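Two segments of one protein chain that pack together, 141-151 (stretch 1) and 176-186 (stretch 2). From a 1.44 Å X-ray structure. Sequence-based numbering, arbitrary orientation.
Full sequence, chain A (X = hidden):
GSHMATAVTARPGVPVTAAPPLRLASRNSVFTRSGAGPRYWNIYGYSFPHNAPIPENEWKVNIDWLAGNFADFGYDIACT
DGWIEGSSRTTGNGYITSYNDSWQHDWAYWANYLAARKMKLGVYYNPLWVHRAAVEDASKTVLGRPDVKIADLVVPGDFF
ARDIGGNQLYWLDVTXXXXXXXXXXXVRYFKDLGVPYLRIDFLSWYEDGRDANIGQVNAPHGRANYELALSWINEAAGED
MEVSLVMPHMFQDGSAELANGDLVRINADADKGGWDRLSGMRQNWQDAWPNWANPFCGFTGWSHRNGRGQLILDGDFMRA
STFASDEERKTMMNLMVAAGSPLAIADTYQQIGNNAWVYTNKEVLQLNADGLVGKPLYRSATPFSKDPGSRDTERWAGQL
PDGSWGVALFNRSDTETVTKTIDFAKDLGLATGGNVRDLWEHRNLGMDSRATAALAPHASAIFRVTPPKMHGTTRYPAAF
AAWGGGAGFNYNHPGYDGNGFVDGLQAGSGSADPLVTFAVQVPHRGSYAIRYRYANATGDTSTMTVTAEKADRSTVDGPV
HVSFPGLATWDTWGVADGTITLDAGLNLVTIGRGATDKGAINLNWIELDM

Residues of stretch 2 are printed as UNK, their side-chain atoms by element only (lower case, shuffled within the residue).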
ATOM      1  N   THR A 141      -6.198 -21.473 -27.769  1.00 17.21           N
ATOM      2  CA  THR A 141      -7.157 -20.420 -28.050  1.00 17.23           C
ATOM      3  C   THR A 141      -7.567 -19.726 -26.767  1.00 16.38           C
ATOM      4  O   THR A 141      -7.439 -20.275 -25.671  1.00 16.95           O
ATOM      5  CB  THR A 141      -8.420 -20.970 -28.759  1.00 17.88           C
ATOM      6  OG1 THR A 141      -8.987 -22.019 -27.972  1.00 19.84           O
ATOM      7  CG2 THR A 141      -8.073 -21.534 -30.103  1.00 18.55           C
ATOM      8  N   VAL A 142      -8.082 -18.523 -26.916  1.00 15.96           N
ATOM      9  CA  VAL A 142      -8.463 -17.700 -25.760  1.00 16.22           C
ATOM     10  C   VAL A 142      -9.645 -18.340 -25.027  1.00 16.42           C
ATOM     11  O   VAL A 142     -10.603 -18.807 -25.666  1.00 16.00           O
ATOM     12  CB  VAL A 142      -8.782 -16.258 -26.209  1.00 16.45           C
ATOM     13  CG1 VAL A 142      -9.406 -15.440 -25.074  1.00 17.52           C
ATOM     14  CG2 VAL A 142      -7.526 -15.583 -26.736  1.00 17.32           C
ATOM     15  N   LEU A 143      -9.592 -18.347 -23.689  1.00 16.30           N
ATOM     16  CA  LEU A 143     -10.682 -18.819 -22.839  1.00 15.97           C
ATOM     17  C   LEU A 143     -11.994 -18.136 -23.227  1.00 16.32           C
ATOM     18  O   LEU A 143     -12.082 -16.918 -23.255  1.00 16.20           O
ATOM     19  CB  LEU A 143     -10.373 -18.470 -21.390  1.00 16.53           C
ATOM     20  CG  LEU A 143     -11.388 -19.033 -20.402  1.00 17.08           C
ATOM     21  CD1 LEU A 143     -11.398 -20.547 -20.359  1.00 18.08           C
ATOM     22  CD2 LEU A 143     -11.138 -18.451 -19.021  1.00 17.52           C
ATOM     23  N   GLY A 144     -12.993 -18.955 -23.563  1.00 16.55           N
ATOM     24  CA  GLY A 144     -14.304 -18.461 -23.987  1.00 16.79           C
ATOM     25  C   GLY A 144     -14.356 -17.840 -25.376  1.00 17.35           C
ATOM     26  O   GLY A 144     -15.417 -17.348 -25.795  1.00 18.74           O
ATOM     27  N   ARG A 145     -13.230 -17.869 -26.100  1.00 15.99           N
ATOM     28  CA  ARG A 145     -13.123 -17.273 -27.429  1.00 15.90           C
ATOM     29  C   ARG A 145     -12.341 -18.221 -28.339  1.00 16.26           C
ATOM     30  O   ARG A 145     -11.198 -17.938 -28.724  1.00 16.42           O
ATOM     31  CB  ARG A 145     -12.473 -15.882 -27.375  1.00 16.67           C
ATOM     32  CG  ARG A 145     -13.324 -14.817 -26.699  1.00 16.87           C
ATOM     33  CD  ARG A 145     -14.593 -14.497 -27.457  1.00 17.30           C
ATOM     34  NE  ARG A 145     -14.295 -14.071 -28.814  1.00 16.88           N
ATOM     35  CZ  ARG A 145     -14.085 -12.811 -29.196  1.00 18.73           C
ATOM     36  NH1 ARG A 145     -14.138 -11.791 -28.328  1.00 19.82           N
ATOM     37  NH2 ARG A 145     -13.827 -12.548 -30.467  1.00 19.72           N
ATOM     38  N   PRO A 146     -12.972 -19.358 -28.691  1.00 16.16           N
ATOM     39  CA  PRO A 146     -12.312 -20.355 -29.561  1.00 16.30           C
ATOM     40  C   PRO A 146     -11.965 -19.813 -30.945  1.00 17.22           C
ATOM     41  O   PRO A 146     -11.156 -20.415 -31.646  1.00 18.29           O
ATOM     42  CB  PRO A 146     -13.337 -21.496 -29.616  1.00 16.48           C
ATOM     43  CG  PRO A 146     -14.640 -20.803 -29.397  1.00 16.50           C
ATOM     44  CD  PRO A 146     -14.338 -19.778 -28.330  1.00 16.25           C
ATOM     45  N   ASP A 147     -12.550 -18.672 -31.307  1.00 16.07           N
ATOM     46  CA  ASP A 147     -12.228 -17.976 -32.545  1.00 16.34           C
ATOM     47  C   ASP A 147     -10.895 -17.217 -32.526  1.00 16.95           C
ATOM     48  O   ASP A 147     -10.465 -16.714 -33.556  1.00 16.94           O
ATOM     49  CB  ASP A 147     -13.369 -17.038 -32.927  1.00 16.76           C
ATOM     50  CG  ASP A 147     -13.645 -15.963 -31.854  1.00 17.40           C
ATOM     51  OD1 ASP A 147     -13.628 -16.293 -30.644  1.00 16.40           O
ATOM     52  OD2 ASP A 147     -13.921 -14.790 -32.211  1.00 18.08           O
ATOM     53  N   VAL A 148     -10.278 -17.065 -31.353  1.00 16.48           N
ATOM     54  CA  VAL A 148      -9.029 -16.307 -31.236  1.00 17.06           C
ATOM     55  C   VAL A 148      -7.915 -17.248 -30.783  1.00 16.68           C
ATOM     56  O   VAL A 148      -7.906 -17.716 -29.645  1.00 17.00           O
ATOM     57  CB  VAL A 148      -9.152 -15.136 -30.253  1.00 16.54           C
ATOM     58  CG1 VAL A 148      -7.860 -14.312 -30.222  1.00 16.73           C
ATOM     59  CG2 VAL A 148     -10.327 -14.239 -30.621  1.00 17.10           C
ATOM     60  N   LYS A 149      -6.964 -17.540 -31.662  1.00 16.75           N
ATOM     61  CA  LYS A 149      -5.772 -18.292 -31.268  1.00 17.49           C
ATOM     62  C   LYS A 149      -4.912 -17.390 -30.387  1.00 17.04           C
ATOM     63  O   LYS A 149      -4.934 -16.173 -30.537  1.00 16.91           O
ATOM     64  CB  LYS A 149      -4.966 -18.698 -32.489  1.00 19.24           C
ATOM     65  CG  LYS A 149      -5.682 -19.702 -33.394  1.00 21.85           C
ATOM     66  CD  LYS A 149      -4.938 -19.919 -34.698  1.00 25.81           C
ATOM     67  CE  LYS A 149      -4.789 -18.632 -35.498  1.00 29.82           C
ATOM     68  NZ  LYS A 149      -6.092 -17.978 -35.819  1.00 33.51           N
ATOM     69  N   ILE A 150      -4.145 -17.989 -29.494  1.00 16.85           N
ATOM     70  CA  ILE A 150      -3.185 -17.195 -28.701  1.00 17.25           C
ATOM     71  C   ILE A 150      -2.259 -16.417 -29.632  1.00 17.25           C
ATOM     72  O   ILE A 150      -1.910 -15.270 -29.371  1.00 17.27           O
ATOM     73  CB  ILE A 150      -2.452 -18.081 -27.699  1.00 16.73           C
ATOM     74  CG1 ILE A 150      -3.430 -18.751 -26.726  1.00 17.53           C
ATOM     75  CG2 ILE A 150      -1.426 -17.265 -26.916  1.00 17.85           C
ATOM     76  CD1 ILE A 150      -4.399 -17.808 -26.062  1.00 18.08           C
ATOM     77  N   ALA A 151      -1.927 -17.028 -30.785  1.00 18.37           N
ATOM     78  CA  ALA A 151      -1.138 -16.379 -31.823  1.00 19.32           C
ATOM     79  C   ALA A 151      -1.709 -15.054 -32.330  1.00 19.80           C
ATOM     80  O   ALA A 151      -0.949 -14.199 -32.791  1.00 21.64           O
ATOM     81  CB  ALA A 151      -0.960 -17.318 -33.008  1.00 20.78           C
ATOM     82  N   UNK A 176      -6.258  -6.168 -29.899  1.00 18.57           N
ATOM     83  CA  UNK A 176      -6.672  -7.363 -30.650  1.00 19.15           C
ATOM     84  C   UNK A 176      -7.940  -7.977 -30.095  1.00 17.91           C
ATOM     85  O   UNK A 176      -8.168  -8.003 -28.872  1.00 16.55           O
ATOM     86  c   UNK A 176      -4.504  -8.289 -32.847  1.00 24.40           C
ATOM     87  c   UNK A 176      -4.327  -8.072 -31.353  1.00 23.67           C
ATOM     88  c   UNK A 176      -3.168  -8.242 -33.594  1.00 25.87           C
ATOM     89  n   UNK A 176      -2.622  -6.864 -33.689  1.00 25.62           N
ATOM     90  c   UNK A 176      -5.585  -8.432 -30.586  1.00 20.38           C
ATOM     91  N   UNK A 177      -8.774  -8.535 -30.967  1.00 17.55           N
ATOM     92  CA  UNK A 177      -9.946  -9.253 -30.477  1.00 18.36           C
ATOM     93  C   UNK A 177      -9.497 -10.394 -29.577  1.00 17.38           C
ATOM     94  O   UNK A 177      -8.527 -11.086 -29.875  1.00 18.33           O
ATOM     95  o   UNK A 177     -12.034 -10.221 -31.199  1.00 22.44           O
ATOM     96  c   UNK A 177     -10.766  -9.813 -31.642  1.00 19.54           C
ATOM     97  N   UNK A 178     -10.196 -10.570 -28.464  1.00 16.70           N
ATOM     98  CA  UNK A 178      -9.881 -11.622 -27.504  1.00 17.92           C
ATOM     99  C   UNK A 178      -8.982 -11.172 -26.358  1.00 17.39           C
ATOM    100  O   UNK A 178      -8.819 -11.925 -25.398  1.00 17.03           O
ATOM    101  N   UNK A 179      -8.427  -9.965 -26.442  1.00 16.50           N
ATOM    102  CA  UNK A 179      -7.449  -9.518 -25.439  1.00 15.90           C
ATOM    103  C   UNK A 179      -8.052  -9.452 -24.045  1.00 15.88           C
ATOM    104  O   UNK A 179      -7.442  -9.942 -23.077  1.00 15.69           O
ATOM    105  c   UNK A 179      -6.877  -8.183 -25.830  1.00 15.83           C
ATOM    106  N   UNK A 180      -9.224  -8.852 -23.909  1.00 14.95           N
ATOM    107  CA  UNK A 180      -9.837  -8.742 -22.582  1.00 15.14           C
ATOM    108  C   UNK A 180     -10.080 -10.112 -21.970  1.00 15.81           C
ATOM    109  O   UNK A 180      -9.798 -10.351 -20.788  1.00 15.38           O
ATOM    110  n   UNK A 180     -14.739  -5.453 -20.126  1.00 26.08           N
ATOM    111  c   UNK A 180     -11.136  -7.927 -22.624  1.00 16.55           C
ATOM    112  c   UNK A 180     -13.008  -6.756 -21.341  1.00 20.54           C
ATOM    113  c   UNK A 180     -11.792  -7.693 -21.261  1.00 17.69           C
ATOM    114  c   UNK A 180     -13.689  -6.516 -19.995  1.00 22.96           C
ATOM    115  N   UNK A 181     -10.645 -11.024 -22.754  1.00 15.18           N
ATOM    116  CA  UNK A 181     -10.941 -12.349 -22.264  1.00 14.57           C
ATOM    117  C   UNK A 181      -9.656 -13.063 -21.833  1.00 14.02           C
ATOM    118  O   UNK A 181      -9.646 -13.790 -20.857  1.00 14.87           O
ATOM    119  c   UNK A 181     -11.675 -13.170 -23.353  1.00 14.41           C
ATOM    120  c   UNK A 181     -13.101 -12.693 -23.651  1.00 15.85           C
ATOM    121  c   UNK A 181     -13.210 -11.704 -24.779  1.00 16.47           C
ATOM    122  o   UNK A 181     -12.225 -11.007 -25.133  1.00 15.95           O
ATOM    123  o   UNK A 181     -14.360 -11.587 -25.347  1.00 17.22           O
ATOM    124  N   UNK A 182      -8.590 -12.874 -22.597  1.00 14.48           N
ATOM    125  CA  UNK A 182      -7.288 -13.479 -22.245  1.00 14.89           C
ATOM    126  C   UNK A 182      -6.780 -12.921 -20.910  1.00 13.86           C
ATOM    127  O   UNK A 182      -6.485 -13.691 -19.999  1.00 14.73           O
ATOM    128  c   UNK A 182      -2.335 -14.569 -22.284  1.00 16.79           C
ATOM    129  c   UNK A 182      -2.704 -13.268 -22.041  1.00 16.98           C
ATOM    130  c   UNK A 182      -4.494 -15.005 -23.218  1.00 15.62           C
ATOM    131  c   UNK A 182      -4.900 -13.702 -22.973  1.00 15.28           C
ATOM    132  c   UNK A 182      -6.273 -13.225 -23.346  1.00 15.17           C
ATOM    133  c   UNK A 182      -3.213 -15.443 -22.891  1.00 15.65           C
ATOM    134  c   UNK A 182      -3.991 -12.840 -22.375  1.00 16.05           C
ATOM    135  o   UNK A 182      -1.043 -15.017 -22.001  1.00 18.86           O
ATOM    136  N   UNK A 183      -6.734 -11.601 -20.788  1.00 14.01           N
ATOM    137  CA  UNK A 183      -6.199 -10.968 -19.569  1.00 13.85           C
ATOM    138  C   UNK A 183      -7.046 -11.331 -18.354  1.00 14.72           C
ATOM    139  O   UNK A 183      -6.532 -11.758 -17.293  1.00 14.69           O
ATOM    140  c   UNK A 183      -5.070  -9.090 -20.799  1.00 14.85           C
ATOM    141  c   UNK A 183      -5.711  -8.759 -18.416  1.00 14.81           C
ATOM    142  c   UNK A 183      -6.086  -9.444 -19.726  1.00 14.27           C
ATOM    143  N   UNK A 184      -8.362 -11.159 -18.492  1.00 14.13           N
ATOM    144  CA  UNK A 184      -9.219 -11.440 -17.358  1.00 14.30           C
ATOM    145  C   UNK A 184      -9.230 -12.905 -16.985  1.00 14.50           C
ATOM    146  O   UNK A 184      -9.256 -13.250 -15.806  1.00 15.36           O
ATOM    147  n   UNK A 184     -12.103  -7.782 -16.727  1.00 17.06           N
ATOM    148  c   UNK A 184     -10.638  -9.418 -17.731  1.00 15.60           C
ATOM    149  o   UNK A 184     -12.972  -9.244 -18.193  1.00 18.24           O
ATOM    150  c   UNK A 184     -12.002  -8.804 -17.559  1.00 17.56           C
ATOM    151  c   UNK A 184     -10.623 -10.913 -17.596  1.00 15.38           C
ATOM    152  N   UNK A 185      -9.228 -13.781 -17.980  1.00 14.77           N
ATOM    153  CA  UNK A 185      -9.085 -15.197 -17.731  1.00 14.80           C
ATOM    154  C   UNK A 185      -7.792 -15.568 -17.004  1.00 14.56           C
ATOM    155  O   UNK A 185      -7.787 -16.497 -16.202  1.00 15.45           O
ATOM    156  N   UNK A 186      -6.696 -14.866 -17.318  1.00 14.77           N
ATOM    157  CA  UNK A 186      -5.390 -15.133 -16.679  1.00 14.05           C
ATOM    158  C   UNK A 186      -5.434 -14.780 -15.190  1.00 13.92           C
ATOM    159  O   UNK A 186      -5.002 -15.545 -14.337  1.00 14.28           O
ATOM    160  c   UNK A 186      -2.948 -15.158 -17.514  1.00 14.13           C
ATOM    161  c   UNK A 186      -1.452 -16.902 -16.812  1.00 13.71           C
ATOM    162  c   UNK A 186      -0.602 -16.614 -17.884  1.00 13.10           C
ATOM    163  o   UNK A 186       0.528 -17.383 -18.084  1.00 15.01           O
ATOM    164  c   UNK A 186      -2.076 -14.860 -18.556  1.00 13.52           C
ATOM    165  c   UNK A 186      -2.608 -16.167 -16.645  1.00 14.15           C
ATOM    166  c   UNK A 186      -4.238 -14.369 -17.357  1.00 14.57           C
ATOM    167  c   UNK A 186      -0.910 -15.571 -18.740  1.00 14.09           C
TER

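Position 176 carries four carbons in a row ending in a nitrogen, the pattern of lysine. Lys176 starts toward stretch 1, but its end leads away, and its amine is hydrogen-bonded elsewhere in the structure. At 177 a single carbon bears one oxygen, with no second branch, and that oxygen lies 3.0 Å from Arg145 NH2: serine. Ser177 OG accepts a hydrogen bond from Arg145 NH2, a contact within reach of so short a side chain because its CB points toward stretch 1.

Position 178 has no side-chain atoms and is glycine. Its phi of 95° and psi of -10° would jam a CB against the preceding carbonyl, and an ideal CB would lie 2.8 Å from Val148 CG1, a clash. Gly178 sits at the N-cap position, right before the helix, and its O accepts the first i to i+4 bond, from N of position 182 (3.0 Å).

One carbon at 179 marks alanine; Ala179 opens the helix; it is buried, and its CB points away from stretch 1. Position 180, again four carbons ending in nitrogen, is lysine. Lys180 is extended, with all four chi angles t, and exposed, touching nothing on stretch 1.

At 181 three carbons, the third carrying two oxygens, make a carboxylate on a two-carbon arm, and one oxygen lies beside the Arg145 guanidinium: glutamate. The charge suits the place, since Arg145 NH1 donates to Glu181 OE2 at 3.0 Å in a salt bridge, while Glu181 CB packs 3.6 Å from Val142 CG1.

At 182 one carbon, then a six-carbon ring bearing an oxygen, with a ring carbon 4.0 Å from Ile150 CD1, makes tyrosine. Its apolar part serves the contact, with Tyr182 CB 4.2 Å from Val142 CG1 and Tyr182 CD1 against Ile150 CD1; its hydroxyl is satisfied elsewhere.

Position 183, one carbon carrying two, is valine, and Val183 is buried but out of reach of stretch 1. At 184 three carbons end in one oxygen and one nitrogen, the amide of glutamine; Gln184 NE2 is hydrogen-bonded elsewhere. Position 185 lacks a side chain, and its CA comes 4.1 Å from Leu143 CD2: glycine. An ideal CB on Gly185 would be tight against Leu143 CD2 at 3.2 Å and would clash with Glu181 O at 2.9 Å. One carbon, then another oxygen-bearing six-carbon ring, makes 186 tyrosine, buried and clear of stretch 1.

Arg145 is the contact's polar centre: Asp147 bonds its NE and NH2 from within stretch 1, while the guanidinium edge meets Ser177 OG and Glu181 OE2. Val142, Val148 and Ile150 pack against Gly178 and Tyr182, where the bare glycine lets the chains approach closely.

Stretch 2 (176-186) KSGAKEYVQGY
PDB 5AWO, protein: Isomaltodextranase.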